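PDB 3LUR: putative bacterial transcription regulation protein from Staphylococcus aureus, which probably acts in transcription regulation as an effector-binding domain that recognises small molecules. Local coordinates for residues M2-G16 with Y87-F100. Residues are numbered along the deposited sequence; the frame is centred on the assembly and turned at random.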
HETATM    1  N   MSE A   2       9.598  -2.268  16.338  1.00 20.10           N
HETATM    2  CA  MSE A   2       9.695  -2.337  14.873  1.00 19.71           C
HETATM    3  C   MSE A   2       9.935  -3.761  14.374  1.00 19.50           C
HETATM    4  O   MSE A   2      10.622  -3.968  13.375  1.00 19.76           O
HETATM    5  CB  MSE A   2      10.813  -1.415  14.365  1.00 19.56           C
HETATM    6  CG  MSE A   2      10.657   0.029  14.769  1.00 20.24           C
HETATM    7 SE   MSE A   2       8.871   0.692  14.408  0.75 19.88          SE
HETATM    8  CE  MSE A   2       8.804   0.560  12.531  1.00 15.91           C
ATOM      9  N   GLU A   3       9.380  -4.739  15.073  1.00 19.24           N
ATOM     10  CA  GLU A   3       9.516  -6.120  14.654  1.00 19.47           C
ATOM     11  C   GLU A   3       8.811  -6.325  13.299  1.00 18.29           C
ATOM     12  O   GLU A   3       7.739  -5.722  13.005  1.00 17.56           O
ATOM     13  CB  GLU A   3       9.018  -7.120  15.726  1.00 19.95           C
ATOM     14  CG  GLU A   3       7.593  -6.928  16.224  1.00 23.02           C
ATOM     15  CD  GLU A   3       7.423  -5.774  17.247  1.00 25.30           C
ATOM     16  OE1 GLU A   3       8.413  -5.311  17.824  1.00 25.38           O
ATOM     17  OE2 GLU A   3       6.272  -5.345  17.478  1.00 30.12           O
ATOM     18  N   TYR A   4       9.435  -7.144  12.465  1.00 16.59           N
ATOM     19  CA  TYR A   4       8.909  -7.429  11.157  1.00 16.42           C
ATOM     20  C   TYR A   4       9.093  -8.895  10.794  1.00 15.94           C
ATOM     21  O   TYR A   4       9.869  -9.603  11.416  1.00 16.06           O
ATOM     22  CB  TYR A   4       9.589  -6.544  10.115  1.00 15.82           C
ATOM     23  CG  TYR A   4      11.078  -6.771   9.999  1.00 15.12           C
ATOM     24  CD1 TYR A   4      11.584  -7.725   9.139  1.00 14.81           C
ATOM     25  CD2 TYR A   4      11.983  -6.054  10.774  1.00 16.32           C
ATOM     26  CE1 TYR A   4      12.963  -7.948   9.024  1.00 15.57           C
ATOM     27  CE2 TYR A   4      13.363  -6.277  10.668  1.00 15.69           C
ATOM     28  CZ  TYR A   4      13.834  -7.228   9.806  1.00 17.96           C
ATOM     29  OH  TYR A   4      15.182  -7.471   9.683  1.00 20.70           O
ATOM     30  N   GLN A   5       8.348  -9.334   9.800  1.00 15.77           N
ATOM     31  CA  GLN A   5       8.510 -10.660   9.239  1.00 15.96           C
ATOM     32  C   GLN A   5       8.967 -10.503   7.808  1.00 15.56           C
ATOM     33  O   GLN A   5       8.513  -9.599   7.092  1.00 15.57           O
ATOM     34  CB  GLN A   5       7.194 -11.445   9.256  1.00 16.50           C
ATOM     35  CG  GLN A   5       6.582 -11.649  10.627  1.00 20.22           C
ATOM     36  CD  GLN A   5       7.362 -12.631  11.490  1.00 25.01           C
ATOM     37  OE1 GLN A   5       8.179 -13.438  10.993  1.00 28.07           O
ATOM     38  NE2 GLN A   5       7.097 -12.590  12.802  1.00 28.46           N
ATOM     39  N   LEU A   6       9.905 -11.341   7.397  1.00 15.41           N
ATOM     40  CA  LEU A   6      10.357 -11.340   6.019  1.00 15.46           C
ATOM     41  C   LEU A   6       9.364 -12.148   5.210  1.00 15.19           C
ATOM     42  O   LEU A   6       8.942 -13.248   5.613  1.00 15.61           O
ATOM     43  CB  LEU A   6      11.758 -11.934   5.888  1.00 15.20           C
ATOM     44  CG  LEU A   6      12.859 -11.137   6.564  1.00 16.60           C
ATOM     45  CD1 LEU A   6      14.181 -11.937   6.576  1.00 17.71           C
ATOM     46  CD2 LEU A   6      13.006  -9.790   5.834  1.00 17.90           C
ATOM     47  N   GLN A   7       8.952 -11.598   4.081  1.00 15.06           N
ATOM     48  CA  GLN A   7       8.047 -12.274   3.186  1.00 15.27           C
ATOM     49  C   GLN A   7       8.564 -12.013   1.784  1.00 15.12           C
ATOM     50  O   GLN A   7       9.401 -11.134   1.579  1.00 14.78           O
ATOM     51  CB  GLN A   7       6.620 -11.729   3.308  1.00 15.62           C
ATOM     52  CG  GLN A   7       5.967 -11.902   4.665  1.00 18.71           C
ATOM     53  CD  GLN A   7       5.754 -13.366   5.052  1.00 22.82           C
ATOM     54  OE1 GLN A   7       5.936 -14.271   4.234  1.00 24.19           O
ATOM     55  NE2 GLN A   7       5.381 -13.600   6.315  1.00 25.56           N
ATOM     56  N   GLN A   8       8.123 -12.803   0.826  1.00 14.75           N
ATOM     57  CA  GLN A   8       8.496 -12.572  -0.547  1.00 14.76           C
ATOM     58  C   GLN A   8       7.306 -12.739  -1.447  1.00 13.81           C
ATOM     59  O   GLN A   8       6.458 -13.585  -1.200  1.00 13.41           O
ATOM     60  CB  GLN A   8       9.637 -13.485  -0.965  1.00 15.82           C
ATOM     61  CG  GLN A   8       9.375 -14.933  -0.920  1.00 18.69           C
ATOM     62  CD  GLN A   8      10.598 -15.710  -1.344  1.00 23.23           C
ATOM     63  OE1 GLN A   8      11.684 -15.494  -0.816  1.00 28.48           O
ATOM     64  NE2 GLN A   8      10.435 -16.612  -2.308  1.00 26.19           N
ATOM     65  N   LEU A   9       7.229 -11.900  -2.475  1.00 12.81           N
ATOM     66  CA  LEU A   9       6.155 -11.974  -3.443  1.00 12.13           C
ATOM     67  C   LEU A   9       6.692 -12.175  -4.874  1.00 11.67           C
ATOM     68  O   LEU A   9       7.743 -11.633  -5.247  1.00 10.40           O
ATOM     69  CB  LEU A   9       5.332 -10.695  -3.420  1.00 12.29           C
ATOM     70  CG  LEU A   9       4.578 -10.303  -2.154  1.00 13.32           C
ATOM     71  CD1 LEU A   9       3.893  -8.981  -2.438  1.00 13.79           C
ATOM     72  CD2 LEU A   9       3.574 -11.388  -1.735  1.00 13.32           C
ATOM     73  N   ALA A  10       5.964 -12.964  -5.655  1.00 10.07           N
ATOM     74  CA  ALA A  10       6.180 -13.062  -7.083  1.00 10.37           C
ATOM     75  C   ALA A  10       5.691 -11.734  -7.674  1.00 10.32           C
ATOM     76  O   ALA A  10       5.135 -10.888  -6.956  1.00  9.76           O
ATOM     77  CB  ALA A  10       5.381 -14.188  -7.653  1.00 10.02           C
ATOM     78  N   SER A  11       5.876 -11.536  -8.965  1.00 10.49           N
ATOM     79  CA  SER A  11       5.382 -10.317  -9.564  1.00 11.24           C
ATOM     80  C   SER A  11       3.869 -10.395  -9.558  1.00 12.03           C
ATOM     81  O   SER A  11       3.291 -11.443  -9.827  1.00 12.24           O
ATOM     82  CB  SER A  11       5.908 -10.110 -10.975  1.00 11.38           C
ATOM     83  OG  SER A  11       7.314  -9.906 -10.942  1.00 11.24           O
ATOM     84  N   LEU A  12       3.226  -9.290  -9.250  1.00 12.41           N
ATOM     85  CA  LEU A  12       1.774  -9.286  -9.171  1.00 12.96           C
ATOM     86  C   LEU A  12       1.176  -8.240 -10.077  1.00 13.35           C
ATOM     87  O   LEU A  12       1.822  -7.254 -10.402  1.00 14.45           O
ATOM     88  CB  LEU A  12       1.341  -9.018  -7.736  1.00 12.64           C
ATOM     89  CG  LEU A  12       1.759 -10.051  -6.691  1.00 12.66           C
ATOM     90  CD1 LEU A  12       1.419  -9.533  -5.332  1.00 12.42           C
ATOM     91  CD2 LEU A  12       1.135 -11.421  -6.918  1.00 14.72           C
ATOM     92  N   THR A  13      -0.043  -8.497 -10.532  1.00 13.88           N
ATOM     93  CA  THR A  13      -0.766  -7.534 -11.320  1.00 13.61           C
ATOM     94  C   THR A  13      -1.699  -6.787 -10.365  1.00 13.30           C
ATOM     95  O   THR A  13      -2.536  -7.403  -9.692  1.00 12.63           O
ATOM     96  CB  THR A  13      -1.586  -8.194 -12.407  1.00 13.43           C
ATOM     97  OG1 THR A  13      -0.710  -8.804 -13.351  1.00 14.86           O
ATOM     98  CG2 THR A  13      -2.437  -7.170 -13.124  1.00 13.83           C
ATOM     99  N   LEU A  14      -1.533  -5.470 -10.289  1.00 12.70           N
ATOM    100  CA  LEU A  14      -2.373  -4.647  -9.404  1.00 12.59           C
ATOM    101  C   LEU A  14      -3.329  -3.812 -10.244  1.00 12.06           C
ATOM    102  O   LEU A  14      -2.933  -3.228 -11.256  1.00 12.74           O
ATOM    103  CB  LEU A  14      -1.500  -3.758  -8.543  1.00 12.88           C
ATOM    104  CG  LEU A  14      -0.510  -4.469  -7.646  1.00 13.97           C
ATOM    105  CD1 LEU A  14       0.185  -3.465  -6.737  1.00 14.72           C
ATOM    106  CD2 LEU A  14      -1.198  -5.528  -6.781  1.00 15.51           C
ATOM    107  N   VAL A  15      -4.606  -3.841  -9.874  1.00 11.09           N
ATOM    108  CA  VAL A  15      -5.661  -3.168 -10.588  1.00  9.65           C
ATOM    109  C   VAL A  15      -6.210  -2.118  -9.630  1.00  9.28           C
ATOM    110  O   VAL A  15      -6.585  -2.428  -8.495  1.00  7.97           O
ATOM    111  CB  VAL A  15      -6.823  -4.130 -10.955  1.00 10.42           C
ATOM    112  CG1 VAL A  15      -7.879  -3.417 -11.790  1.00  8.99           C
ATOM    113  CG2 VAL A  15      -6.317  -5.396 -11.728  1.00  8.75           C
ATOM    114  N   GLY A  16      -6.277  -0.888 -10.075  1.00  9.32           N
ATOM    115  CA  GLY A  16      -6.766   0.155  -9.203  1.00  9.57           C
ATOM    116  C   GLY A  16      -6.723   1.546  -9.777  1.00  9.27           C
ATOM    117  O   GLY A  16      -6.722   1.737 -11.006  1.00  9.75           O
ATOM    118  N   TYR A  87      -9.302   0.700 -15.250  1.00 16.89           N
ATOM    119  CA  TYR A  87      -8.459   1.060 -14.145  1.00 15.85           C
ATOM    120  C   TYR A  87      -7.031   1.074 -14.616  1.00 15.73           C
ATOM    121  O   TYR A  87      -6.753   0.721 -15.745  1.00 14.75           O
ATOM    122  CB  TYR A  87      -8.570  -0.004 -13.058  1.00 15.30           C
ATOM    123  CG  TYR A  87      -9.893  -0.016 -12.392  1.00 15.13           C
ATOM    124  CD1 TYR A  87     -10.185   0.926 -11.420  1.00 16.75           C
ATOM    125  CD2 TYR A  87     -10.850  -0.973 -12.695  1.00 16.89           C
ATOM    126  CE1 TYR A  87     -11.380   0.950 -10.793  1.00 17.95           C
ATOM    127  CE2 TYR A  87     -12.067  -0.963 -12.064  1.00 16.80           C
ATOM    128  CZ  TYR A  87     -12.324   0.014 -11.109  1.00 18.50           C
ATOM    129  OH  TYR A  87     -13.505   0.072 -10.432  1.00 19.74           O
ATOM    130  N   ASP A  88      -6.135   1.507 -13.740  1.00 15.59           N
ATOM    131  CA  ASP A  88      -4.704   1.342 -13.973  1.00 16.88           C
ATOM    132  C   ASP A  88      -4.455  -0.117 -13.702  1.00 17.18           C
ATOM    133  O   ASP A  88      -5.045  -0.673 -12.774  1.00 17.23           O
ATOM    134  CB  ASP A  88      -3.864   2.198 -13.040  1.00 16.45           C
ATOM    135  CG  ASP A  88      -3.532   3.550 -13.621  1.00 18.33           C
ATOM    136  OD1 ASP A  88      -4.171   3.964 -14.614  1.00 18.35           O
ATOM    137  OD2 ASP A  88      -2.591   4.207 -13.086  1.00 20.44           O
ATOM    138  N   VAL A  89      -3.653  -0.760 -14.551  1.00 17.97           N
ATOM    139  CA  VAL A  89      -3.355  -2.193 -14.402  1.00 18.36           C
ATOM    140  C   VAL A  89      -1.872  -2.335 -14.541  1.00 18.61           C
ATOM    141  O   VAL A  89      -1.363  -2.286 -15.656  1.00 19.33           O
ATOM    142  CB  VAL A  89      -4.053  -3.042 -15.463  1.00 18.82           C
ATOM    143  CG1 VAL A  89      -3.658  -4.522 -15.317  1.00 19.38           C
ATOM    144  CG2 VAL A  89      -5.542  -2.889 -15.351  1.00 18.36           C
ATOM    145  N   ILE A  90      -1.160  -2.447 -13.413  1.00 18.35           N
ATOM    146  CA  ILE A  90       0.312  -2.488 -13.445  1.00 18.50           C
ATOM    147  C   ILE A  90       0.929  -3.720 -12.805  1.00 17.63           C
ATOM    148  O   ILE A  90       0.249  -4.490 -12.143  1.00 17.98           O
ATOM    149  CB  ILE A  90       0.908  -1.235 -12.778  1.00 18.56           C
ATOM    150  CG1 ILE A  90       0.740  -1.295 -11.267  1.00 20.23           C
ATOM    151  CG2 ILE A  90       0.251   0.037 -13.428  1.00 19.08           C
ATOM    152  CD1 ILE A  90       1.535  -0.302 -10.520  1.00 21.30           C
ATOM    153  N   THR A  91       2.226  -3.905 -13.045  1.00 16.49           N
ATOM    154  CA  THR A  91       2.962  -5.001 -12.454  1.00 15.56           C
ATOM    155  C   THR A  91       3.813  -4.509 -11.324  1.00 14.95           C
ATOM    156  O   THR A  91       4.671  -3.638 -11.506  1.00 15.44           O
ATOM    157  CB  THR A  91       3.903  -5.690 -13.460  1.00 15.33           C
ATOM    158  OG1 THR A  91       3.138  -6.205 -14.535  1.00 14.95           O
ATOM    159  CG2 THR A  91       4.634  -6.833 -12.791  1.00 16.11           C
ATOM    160  N   LEU A  92       3.588  -5.076 -10.151  1.00 14.37           N
ATOM    161  CA  LEU A  92       4.431  -4.838  -9.012  1.00 14.36           C
ATOM    162  C   LEU A  92       5.464  -5.960  -9.083  1.00 13.99           C
ATOM    163  O   LEU A  92       5.129  -7.129  -8.889  1.00 14.53           O
ATOM    164  CB  LEU A  92       3.636  -4.901  -7.724  1.00 14.19           C
ATOM    165  CG  LEU A  92       4.435  -4.748  -6.430  1.00 15.08           C
ATOM    166  CD1 LEU A  92       4.953  -3.317  -6.330  1.00 16.76           C
ATOM    167  CD2 LEU A  92       3.604  -5.113  -5.233  1.00 16.01           C
ATOM    168  N   ALA A  93       6.706  -5.598  -9.384  1.00 12.95           N
ATOM    169  CA  ALA A  93       7.772  -6.568  -9.592  1.00 12.53           C
ATOM    170  C   ALA A  93       8.081  -7.341  -8.335  1.00 11.65           C
ATOM    171  O   ALA A  93       8.078  -6.781  -7.260  1.00 10.72           O
ATOM    172  CB  ALA A  93       9.045  -5.865 -10.098  1.00 12.64           C
ATOM    173  N   SER A  94       8.464  -8.608  -8.509  1.00 11.30           N
ATOM    174  CA  SER A  94       8.776  -9.492  -7.382  1.00 11.75           C
ATOM    175  C   SER A  94       9.824  -8.902  -6.471  1.00 11.72           C
ATOM    176  O   SER A  94      10.818  -8.317  -6.937  1.00 11.94           O
ATOM    177  CB  SER A  94       9.296 -10.844  -7.863  1.00 11.20           C
ATOM    178  OG  SER A  94      10.508 -10.700  -8.551  1.00 14.99           O
ATOM    179  N   SER A  95       9.658  -9.147  -5.189  1.00 11.08           N
ATOM    180  CA  SER A  95      10.587  -8.632  -4.207  1.00 10.95           C
ATOM    181  C   SER A  95      10.426  -9.333  -2.898  1.00 10.59           C
ATOM    182  O   SER A  95       9.360  -9.931  -2.611  1.00 10.67           O
ATOM    183  CB  SER A  95      10.342  -7.131  -3.980  1.00 10.83           C
ATOM    184  OG  SER A  95      11.315  -6.589  -3.108  1.00 10.40           O
ATOM    185  N   LYS A  96      11.481  -9.268  -2.110  1.00 10.86           N
ATOM    186  CA  LYS A  96      11.409  -9.602  -0.704  1.00 11.42           C
ATOM    187  C   LYS A  96      10.949  -8.336   0.013  1.00 11.19           C
ATOM    188  O   LYS A  96      11.131  -7.202  -0.488  1.00 10.99           O
ATOM    189  CB  LYS A  96      12.752 -10.072  -0.151  1.00 11.89           C
ATOM    190  CG  LYS A  96      13.198 -11.454  -0.624  1.00 15.68           C
ATOM    191  CD  LYS A  96      14.523 -11.829   0.058  1.00 18.76           C
ATOM    192  CE  LYS A  96      14.975 -13.241  -0.305  1.00 20.27           C
ATOM    193  NZ  LYS A  96      16.318 -13.544   0.268  1.00 21.27           N
ATOM    194  N   TYR A  97      10.341  -8.529   1.176  1.00 10.80           N
ATOM    195  CA  TYR A  97       9.784  -7.447   1.943  1.00 10.87           C
ATOM    196  C   TYR A  97      10.001  -7.650   3.417  1.00 11.17           C
ATOM    197  O   TYR A  97      10.118  -8.791   3.889  1.00 11.37           O
ATOM    198  CB  TYR A  97       8.247  -7.375   1.754  1.00 11.04           C
ATOM    199  CG  TYR A  97       7.774  -6.980   0.369  1.00  9.82           C
ATOM    200  CD1 TYR A  97       7.628  -7.917  -0.636  1.00 10.03           C
ATOM    201  CD2 TYR A  97       7.486  -5.671   0.083  1.00 10.11           C
ATOM    202  CE1 TYR A  97       7.203  -7.530  -1.915  1.00  9.62           C
ATOM    203  CE2 TYR A  97       7.061  -5.277  -1.142  1.00  9.91           C
ATOM    204  CZ  TYR A  97       6.918  -6.188  -2.144  1.00  9.92           C
ATOM    205  OH  TYR A  97       6.507  -5.722  -3.343  1.00 13.17           O
HETATM  206  N   MSE A  98      10.094  -6.524   4.133  1.00 11.46           N
HETATM  207  CA  MSE A  98       9.946  -6.522   5.568  1.00 11.29           C
HETATM  208  C   MSE A  98       8.492  -6.131   5.770  1.00 11.21           C
HETATM  209  O   MSE A  98       8.026  -5.141   5.192  1.00 12.10           O
HETATM  210  CB  MSE A  98      10.869  -5.517   6.240  1.00 11.12           C
HETATM  211  CG  MSE A  98      12.324  -5.818   6.057  1.00 11.67           C
HETATM  212 SE   MSE A  98      13.376  -4.370   6.870  0.75 11.09          SE
HETATM  213  CE  MSE A  98      12.828  -2.945   5.683  1.00 15.29           C
ATOM    214  N   VAL A  99       7.758  -6.924   6.536  1.00 10.85           N
ATOM    215  CA  VAL A  99       6.348  -6.679   6.772  1.00 10.14           C
ATOM    216  C   VAL A  99       6.090  -6.322   8.222  1.00 10.89           C
ATOM    217  O   VAL A  99       6.372  -7.121   9.128  1.00 11.19           O
ATOM    218  CB  VAL A  99       5.493  -7.870   6.381  1.00 10.91           C
ATOM    219  CG1 VAL A  99       3.966  -7.532   6.579  1.00 11.32           C
ATOM    220  CG2 VAL A  99       5.781  -8.269   4.958  1.00  9.31           C
ATOM    221  N   PHE A 100       5.664  -5.081   8.435  1.00 10.78           N
ATOM    222  CA  PHE A 100       5.410  -4.542   9.770  1.00 11.26           C
ATOM    223  C   PHE A 100       3.917  -4.518   9.991  1.00 11.68           C
ATOM    224  O   PHE A 100       3.153  -4.690   9.049  1.00 12.96           O
ATOM    225  CB  PHE A 100       5.937  -3.113   9.886  1.00 11.43           C
ATOM    226  CG  PHE A 100       7.387  -2.982   9.586  1.00 10.47           C
ATOM    227  CD1 PHE A 100       7.818  -2.882   8.287  1.00 11.90           C
ATOM    228  CD2 PHE A 100       8.324  -2.928  10.611  1.00 11.33           C
ATOM    229  CE1 PHE A 100       9.182  -2.753   7.991  1.00 11.37           C
ATOM    230  CE2 PHE A 100       9.678  -2.810  10.331  1.00 11.54           C
ATOM    231  CZ  PHE A 100      10.111  -2.717   9.039  1.00 10.70           C
TER
HETATM  232  O   HOH W   1       4.554  -8.357  -6.435  1.00 14.57           O
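Met2 reaches the Phe100 ring twice: its carbonyl O lies at the ring edge, and its CE, brought round by bends along the side chain, lies 4.0 Å from Phe100 CD2. Tyr4 then sits between two partners. Its CB stands over one face of the Phe100 ring, 3.9 Å from the centroid, while Met98, a selenomethionine, covers one face of the Tyr4 ring with SE 4.1 Å from its centroid, a Met-aromatic contact with the CG methylene beside it. With CG between the backbone N and the carbonyl carbon (chi1 62°), the Tyr4 ring is placed against Met98. Gln5, Gln7 and Leu9 each exchange two backbone hydrogen bonds, with Val99, Tyr97 and Ser95 in turn; Leu6 and Gln8 form the non-hydrogen-bonded pairs between them. Gln7 CG, anti to its carbonyl carbon, lies 3.6 Å from Val99 CG2, and the bend at chi2 carries the amide end away from the partner strand; Leu9 CD1 packs 3.7 Å from Tyr97 CE1, the two side chains crossing at about a right angle. Regular pairing lapses at Ala10 and Ser11. Here water 1 donates to Ala10 O and Leu92 O, and Ser11 OG accepts the Ser94 N-H at 3.0 Å in a bent bond (139°). Pairing resumes at Leu12. Thr13 CG2 meets Val89 CG1 at 3.6 Å, Leu14 CD1 leans on Leu92 CB on the other face, and Val15 CG1 touches the CB of Tyr87, a residue whose OH is hydrogen-bonded to Asp46 OD2. Gly16 closes the run with two backbone bonds to Asp88. Pairing of strands 5-21 and 88-103, both interrupted midway, closes the six-stranded antiparallel barrel of this chain, an integron-associated effector-binding protein of the SHS2 clan.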